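Local coordinates for Plm1 (Streptomyces sp. HK803, PDB 4HXY), which probably reduces a beta-keto polyketide intermediate with NADPH, as the ketoreductase domain of the first module of phoslactomycin biosynthesis, at residues A[316-322]-A[355-361]; A[346-350]-A[403-407]. All coordinates share one frame; numbering follows the deposited sequence.

Overall arrangement
Following the chain from its N terminus, strand 316-322 comes first, then helix 333-351, which carries 346-350, then strand 357-361. Interaction 1 brings that strand back beside 316-322 and so closes a loop that is mostly helix. Interaction 2 starts inside this loop and ends beyond it: 346-350 on the helix meets 403-407, between helix 388-400 and strand 408-412. The two contacts therefore cross along the chain. In space their centres are about 8 Å apart, and they touch directly, since Arg350 NH1 reaches Ala356 O and Pro407 O pairs with Ala360 N. Together they tie two parallel strands, the helix between them and the loop leading into strand 408-412, which pairs with 357-361.

Interaction 1 of 2, residues A[316-322]-A[355-361]; sequences DFVLFSS and RAVSVAW. With NDP (NADPH dihydro-nicotinamide-adenine-dinucleotide phosphate), chain C.
Phe320 and Trp361 both hold CG anti to their own carbonyl carbon (chi1 -87° and -60°), which brings the two rings together on one face of the sheet, the indole edge against the phenyl face. NE1 of Trp361 stands over the centre of the Phe320 ring, 3.5 Å from Phe320 CG, with the planes 64° apart, an edge-to-face pair. Val359 CG1 covers one face of the indole. At the other end of the pairing, Arg355 bends at chi3 and grips Asp316 side-on. Its NH1 lies 2.8 Å from Asp316 OD1, on the syn lone pair, while its NE reaches that same oxygen from above the carboxylate plane; both bonds lie close to the guanidinium plane.

Between these ends the strands run parallel, stitched by alternating backbone bonds such as Leu319 N to Val357 O at 2.8 Å. Val318 and Val357 lie side by side on the face that carries Phe320 and Trp361. On the reverse face Ser321 CB packs 3.3 Å from Ser358 OG, and both hydroxyls bond Asp343 OD1 of helix 333-351. Where the strands end, NADPH is near: Ser321 O is 3.1 Å from C6N of the nicotinamide, and Trp361 CB 3.5 Å from its C5N. Parallel strands whose C-terminal ends border the nicotinamide are characteristic of the Rossmann fold of short-chain dehydrogenases/reductases.

Interaction 2 of 2, residues A[346-350]-A[403-407]; sequences ARRRR and RAGDP
Arg350 and Asp406 form a salt bridge across this contact, with Arg350 NH1 giving its proton to Asp406 OD1 at 3.0 Å (N-H...O angle 156°). The two side chains run antiparallel alongside each other, and their flat ends are turned 85° apart. The carboxylate comes to the guanidinium edge, and NH1 meets OD1 from above the carboxylate plane. Both ends have further partners. Arg350 NH1 also bonds Ala356 O, and Asp406 OD1 accepts the backbone N of Ser358, so this one oxygen takes an amide as well as the arginine.

Asp406 has CG anti to its carbonyl carbon (chi1 -85°), which carries the carboxylate in toward the helix. There Asp406 OD2 rests 3.6 Å from Ala346 CB, and Arg347 CG passes 4.0 Å from the same oxygen. The Arg350 chain bends at chi3 and turns its guanidinium back along its own helix: Ala346 O lies off-centre over one face, and the backbone N of Gly405 lies over the opposite one. Gly405 O is 3.6 Å from Arg350 NH1. Farther out, Ala404 CB packs against the aliphatic part of the arginine, 3.6 Å from Arg350 CD.

The contact lies at the surface, joining the last turns of helix 333-351 to the loop that leaves helix 388-400. Strand 357-361 borders both sides, with Ser358 against Ala346 and Val357 against Asp406 and Pro407, just before the loop enters strand 408-412.

Interaction 1 of 2, residues A[316-322]-A[355-361]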
loop_
_atom_site.group_PDB
_atom_site.type_symbol
_atom_site.label_atom_id
_atom_site.label_comp_id
_atom_site.label_asym_id
_atom_site.label_seq_id
_atom_site.Cartn_x
_atom_site.Cartn_y
_atom_site.Cartn_z
ATOM N N ASP A 316 3.305 -12.159 15.962
ATOM C CA ASP A 316 3.631 -11.542 14.687
ATOM C C ASP A 316 2.393 -11.346 13.828
ATOM O O ASP A 316 1.476 -12.169 13.846
ATOM C CB ASP A 316 4.659 -12.391 13.925
ATOM C CG ASP A 316 6.057 -12.149 14.407
ATOM O OD1 ASP A 316 6.501 -10.971 14.384
ATOM O OD2 ASP A 316 6.701 -13.135 14.838
ATOM N N PHE A 317 2.392 -10.249 13.088
ATOM C CA PHE A 317 1.311 -9.886 12.176
ATOM C C PHE A 317 1.996 -9.357 10.930
ATOM O O PHE A 317 2.498 -8.223 10.936
ATOM C CB PHE A 317 0.454 -8.816 12.856
ATOM C CG PHE A 317 -0.778 -8.398 12.099
ATOM C CD1 PHE A 317 -1.971 -9.061 12.265
ATOM C CD2 PHE A 317 -0.764 -7.264 11.322
ATOM C CE1 PHE A 317 -3.130 -8.646 11.608
ATOM C CE2 PHE A 317 -1.928 -6.833 10.667
ATOM C CZ PHE A 317 -3.100 -7.544 10.798
ATOM N N VAL A 318 2.037 -10.199 9.897
ATOM C CA VAL A 318 2.893 -9.996 8.737
ATOM C C VAL A 318 2.009 -9.769 7.526
ATOM O O VAL A 318 1.235 -10.642 7.138
ATOM C CB VAL A 318 3.817 -11.195 8.490
ATOM C CG1 VAL A 318 4.778 -10.932 7.317
ATOM C CG2 VAL A 318 4.628 -11.499 9.768
ATOM N N LEU A 319 2.135 -8.593 6.942
ATOM C CA LEU A 319 1.347 -8.237 5.746
ATOM C C LEU A 319 2.195 -8.294 4.470
ATOM O O LEU A 319 3.282 -7.741 4.422
ATOM C CB LEU A 319 0.750 -6.841 5.935
ATOM C CG LEU A 319 -0.089 -6.667 7.206
ATOM C CD1 LEU A 319 -0.581 -5.220 7.360
ATOM C CD2 LEU A 319 -1.259 -7.622 7.246
ATOM N N PHE A 320 1.705 -8.997 3.448
ATOM C CA PHE A 320 2.379 -9.034 2.158
ATOM C C PHE A 320 1.842 -7.924 1.268
ATOM O O PHE A 320 0.739 -8.017 0.704
ATOM C CB PHE A 320 2.207 -10.397 1.511
ATOM C CG PHE A 320 3.251 -11.402 1.912
ATOM C CD1 PHE A 320 3.878 -11.361 3.144
ATOM C CD2 PHE A 320 3.642 -12.371 1.006
ATOM C CE1 PHE A 320 4.870 -12.282 3.486
ATOM C CE2 PHE A 320 4.642 -13.294 1.328
ATOM C CZ PHE A 320 5.243 -13.261 2.577
ATOM N N SER A 321 2.618 -6.849 1.197
ATOM C CA SER A 321 2.315 -5.724 0.371
ATOM C C SER A 321 3.116 -5.790 -0.937
ATOM O O SER A 321 3.679 -6.827 -1.267
ATOM C CB SER A 321 2.579 -4.441 1.171
ATOM O OG SER A 321 2.176 -3.294 0.460
ATOM N N SER A 322 3.173 -4.687 -1.663
ATOM C CA SER A 322 3.756 -4.658 -3.008
ATOM C C SER A 322 4.380 -3.309 -3.289
ATOM O O SER A 322 3.888 -2.289 -2.783
ATOM C CB SER A 322 2.680 -4.890 -4.067
ATOM O OG SER A 322 3.220 -4.727 -5.380
ATOM N N ARG A 355 2.943 -5.857 17.625
ATOM C CA ARG A 355 3.872 -6.201 16.550
ATOM C C ARG A 355 3.165 -6.221 15.201
ATOM O O ARG A 355 2.028 -6.668 15.100
ATOM C CB ARG A 355 4.561 -7.549 16.819
ATOM C CG ARG A 355 5.744 -7.393 17.799
ATOM C CD ARG A 355 6.439 -8.684 18.085
ATOM N NE ARG A 355 7.052 -9.252 16.894
ATOM C CZ ARG A 355 8.241 -8.917 16.405
ATOM N NH1 ARG A 355 8.685 -9.535 15.311
ATOM N NH2 ARG A 355 8.988 -7.983 16.987
ATOM N N ALA A 356 3.840 -5.678 14.185
ATOM C CA ALA A 356 3.341 -5.713 12.805
ATOM C C ALA A 356 4.429 -5.319 11.845
ATOM O O ALA A 356 5.218 -4.429 12.133
ATOM C CB ALA A 356 2.140 -4.788 12.612
ATOM N N VAL A 357 4.506 -6.007 10.712
ATOM C CA VAL A 357 5.333 -5.575 9.602
ATOM C C VAL A 357 4.595 -5.764 8.287
ATOM O O VAL A 357 3.916 -6.774 8.093
ATOM C CB VAL A 357 6.680 -6.284 9.558
ATOM C CG1 VAL A 357 6.532 -7.837 9.401
ATOM C CG2 VAL A 357 7.598 -5.627 8.455
ATOM N N SER A 358 4.745 -4.780 7.400
ATOM C CA SER A 358 4.246 -4.879 6.040
ATOM C C SER A 358 5.433 -4.864 5.113
ATOM O O SER A 358 6.182 -3.882 5.085
ATOM C CB SER A 358 3.323 -3.717 5.719
ATOM O OG SER A 358 2.757 -3.853 4.418
ATOM N N VAL A 359 5.637 -5.937 4.366
ATOM C CA VAL A 359 6.766 -5.972 3.428
ATOM C C VAL A 359 6.215 -5.672 2.045
ATOM O O VAL A 359 5.362 -6.416 1.552
ATOM C CB VAL A 359 7.476 -7.342 3.400
ATOM C CG1 VAL A 359 8.632 -7.335 2.415
ATOM C CG2 VAL A 359 8.022 -7.715 4.788
ATOM N N ALA A 360 6.722 -4.599 1.430
ATOM C CA ALA A 360 6.310 -4.208 0.076
ATOM C C ALA A 360 7.234 -4.928 -0.905
ATOM O O ALA A 360 8.329 -4.478 -1.214
ATOM C CB ALA A 360 6.365 -2.707 -0.068
ATOM N N TRP A 361 6.796 -6.096 -1.347
ATOM C CA TRP A 361 7.564 -6.918 -2.252
ATOM C C TRP A 361 7.561 -6.446 -3.722
ATOM O O TRP A 361 6.515 -6.075 -4.294
ATOM C CB TRP A 361 6.973 -8.314 -2.270
ATOM C CG TRP A 361 6.970 -9.013 -0.960
ATOM C CD1 TRP A 361 5.886 -9.320 -0.195
ATOM C CD2 TRP A 361 8.094 -9.605 -0.321
ATOM N NE1 TRP A 361 6.276 -10.021 0.909
ATOM C CE2 TRP A 361 7.631 -10.210 0.853
ATOM C CE3 TRP A 361 9.444 -9.638 -0.607
ATOM C CZ2 TRP A 361 8.487 -10.864 1.742
ATOM C CZ3 TRP A 361 10.292 -10.302 0.245
ATOM C CH2 TRP A 361 9.814 -10.895 1.423
HETATM P PA NDP C . -2.051 -15.983 -5.558
HETATM O O1A NDP C . -1.349 -17.245 -5.932
HETATM O O2A NDP C . -3.211 -15.536 -6.396
HETATM O O5B NDP C . -2.541 -16.090 -4.042
HETATM C C5B NDP C . -3.575 -15.253 -3.567
HETATM C C4B NDP C . -4.376 -16.025 -2.559
HETATM O O4B NDP C . -5.392 -15.210 -2.013
HETATM C C3B NDP C . -5.088 -17.216 -3.154
HETATM O O3B NDP C . -4.811 -18.352 -2.310
HETATM C C2B NDP C . -6.558 -16.865 -3.113
HETATM O O2B NDP C . -7.226 -18.102 -2.977
HETATM C C1B NDP C . -6.580 -15.962 -1.883
HETATM N N9A NDP C . -7.740 -15.093 -1.736
HETATM C C8A NDP C . -8.203 -14.129 -2.606
HETATM N N7A NDP C . -9.319 -13.573 -2.088
HETATM C C5A NDP C . -9.564 -14.156 -0.870
HETATM C C6A NDP C . -10.540 -13.982 0.098
HETATM N N6A NDP C . -11.536 -13.105 0.009
HETATM N N1A NDP C . -10.488 -14.780 1.227
HETATM C C2A NDP C . -9.464 -15.703 1.405
HETATM N N3A NDP C . -8.496 -15.890 0.452
HETATM C C4A NDP C . -8.559 -15.109 -0.660
HETATM O O3 NDP C . -1.025 -14.743 -5.515
HETATM P PN NDP C . 0.448 -14.705 -4.932
HETATM O O1N NDP C . 1.324 -14.255 -6.038
HETATM O O2N NDP C . 0.829 -15.910 -4.169
HETATM O O5D NDP C . 0.419 -13.420 -3.982
HETATM C C5D NDP C . -0.033 -13.491 -2.655
HETATM C C4D NDP C . 0.114 -12.115 -2.027
HETATM O O4D NDP C . 1.409 -11.593 -2.269
HETATM C C3D NDP C . -0.860 -11.117 -2.607
HETATM O O3D NDP C . -1.469 -10.409 -1.570
HETATM C C2D NDP C . -0.009 -10.178 -3.438
HETATM O O2D NDP C . -0.544 -8.873 -3.527
HETATM C C1D NDP C . 1.331 -10.262 -2.737
HETATM N N1N NDP C . 2.449 -10.012 -3.656
HETATM C C2N NDP C . 2.792 -10.930 -4.607
HETATM C C3N NDP C . 3.740 -10.658 -5.594
HETATM C C7N NDP C . 4.164 -11.681 -6.575
HETATM O O7N NDP C . 5.257 -11.353 -7.346
HETATM N N7N NDP C . 3.553 -12.837 -6.785
HETATM C C4N NDP C . 4.626 -9.455 -5.404
HETATM C C5N NDP C . 4.174 -8.524 -4.328
HETATM C C6N NDP C . 3.131 -8.844 -3.491
HETATM P P2B NDP C . -8.797 -18.285 -3.220
HETATM O O1X NDP C . -9.016 -19.778 -3.137
HETATM O O2X NDP C . -9.203 -17.728 -4.592
HETATM O O3X NDP C . -9.560 -17.544 -2.201
#

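Interaction 2 of 2, residues A[346-350]-A[403-407]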
loop_
_atom_site.group_PDB
_atom_site.type_symbol
_atom_site.label_atom_id
_atom_site.label_comp_id
_atom_site.label_asym_id
_atom_site.label_seq_id
_atom_site.Cartn_x
_atom_site.Cartn_y
_atom_site.Cartn_z
ATOM N N ALA A 346 0.043 -1.560 9.283
ATOM C CA ALA A 346 1.169 -1.997 10.097
ATOM C C ALA A 346 1.628 -0.865 11.010
ATOM O O ALA A 346 1.916 -1.099 12.183
ATOM C CB ALA A 346 2.318 -2.534 9.254
ATOM N N ARG A 347 1.720 0.354 10.476
ATOM C CA ARG A 347 2.107 1.514 11.299
ATOM C C ARG A 347 1.108 1.731 12.437
ATOM O O ARG A 347 1.497 1.995 13.577
ATOM C CB ARG A 347 2.217 2.781 10.448
ATOM C CG ARG A 347 3.379 2.776 9.503
ATOM C CD ARG A 347 3.677 4.142 8.886
ATOM N NE ARG A 347 2.684 4.531 7.888
ATOM C CZ ARG A 347 1.740 5.458 8.050
ATOM N NH1 ARG A 347 1.634 6.159 9.189
ATOM N NH2 ARG A 347 0.902 5.698 7.043
ATOM N N ARG A 348 -0.166 1.620 12.111
ATOM C CA ARG A 348 -1.242 1.845 13.071
ATOM C C ARG A 348 -1.158 0.842 14.213
ATOM O O ARG A 348 -1.258 1.206 15.396
ATOM C CB ARG A 348 -2.610 1.786 12.394
ATOM C CG ARG A 348 -3.745 2.277 13.259
ATOM C CD ARG A 348 -5.080 2.099 12.580
ATOM N NE ARG A 348 -5.567 0.720 12.659
ATOM C CZ ARG A 348 -6.736 0.305 12.187
ATOM N NH1 ARG A 348 -7.551 1.143 11.561
ATOM N NH2 ARG A 348 -7.103 -0.958 12.355
ATOM N N ARG A 349 -0.912 -0.413 13.863
ATOM C CA ARG A 349 -0.870 -1.477 14.861
ATOM C C ARG A 349 0.332 -1.289 15.793
ATOM O O ARG A 349 0.219 -1.461 17.014
ATOM C CB ARG A 349 -0.852 -2.853 14.146
ATOM C CG ARG A 349 -0.869 -4.043 15.063
ATOM C CD ARG A 349 -1.178 -5.352 14.295
ATOM N NE ARG A 349 -1.101 -6.507 15.179
ATOM C CZ ARG A 349 -2.126 -7.106 15.761
ATOM N NH1 ARG A 349 -3.360 -6.694 15.535
ATOM N NH2 ARG A 349 -1.900 -8.141 16.564
ATOM N N ARG A 350 1.487 -0.915 15.235
ATOM C CA ARG A 350 2.661 -0.614 16.061
ATOM C C ARG A 350 2.438 0.572 17.008
ATOM O O ARG A 350 2.928 0.537 18.149
ATOM C CB ARG A 350 3.901 -0.396 15.218
ATOM C CG ARG A 350 4.375 -1.657 14.538
ATOM C CD ARG A 350 5.795 -1.532 13.995
ATOM N NE ARG A 350 5.951 -0.440 13.040
ATOM C CZ ARG A 350 5.774 -0.543 11.717
ATOM N NH1 ARG A 350 5.442 -1.704 11.148
ATOM N NH2 ARG A 350 5.935 0.525 10.940
ATOM N N ARG A 403 14.637 -3.349 14.892
ATOM C CA ARG A 403 13.912 -2.094 14.813
ATOM C C ARG A 403 12.728 -2.162 13.851
ATOM O O ARG A 403 12.801 -2.743 12.768
ATOM C CB ARG A 403 14.857 -0.971 14.412
ATOM C CG ARG A 403 15.674 -0.446 15.589
ATOM C CD ARG A 403 16.713 0.562 15.137
ATOM N NE ARG A 403 17.696 -0.043 14.242
ATOM C CZ ARG A 403 18.637 -0.912 14.619
ATOM N NH1 ARG A 403 18.735 -1.300 15.894
ATOM N NH2 ARG A 403 19.499 -1.396 13.717
ATOM N N ALA A 404 11.637 -1.549 14.283
ATOM C CA ALA A 404 10.401 -1.485 13.517
ATOM C C ALA A 404 10.610 -0.662 12.258
ATOM O O ALA A 404 11.320 0.332 12.276
ATOM C CB ALA A 404 9.303 -0.856 14.375
ATOM N N GLY A 405 9.979 -1.088 11.177
ATOM C CA GLY A 405 10.046 -0.377 9.919
ATOM C C GLY A 405 9.061 -0.987 8.959
ATOM O O GLY A 405 8.453 -1.987 9.262
ATOM N N ASP A 406 8.894 -0.394 7.795
ATOM C CA ASP A 406 8.159 -1.114 6.780
ATOM C C ASP A 406 9.085 -1.093 5.564
ATOM O O ASP A 406 9.261 -0.099 4.903
ATOM C CB ASP A 406 6.784 -0.549 6.482
ATOM C CG ASP A 406 5.685 -1.065 7.437
ATOM O OD1 ASP A 406 5.872 -2.054 8.213
ATOM O OD2 ASP A 406 4.604 -0.437 7.373
ATOM N N PRO A 407 9.668 -2.237 5.292
ATOM C CA PRO A 407 10.621 -2.382 4.210
ATOM C C PRO A 407 10.006 -2.628 2.845
ATOM O O PRO A 407 8.955 -3.203 2.725
ATOM C CB PRO A 407 11.412 -3.610 4.646
ATOM C CG PRO A 407 10.385 -4.434 5.306
ATOM C CD PRO A 407 9.543 -3.480 6.069
#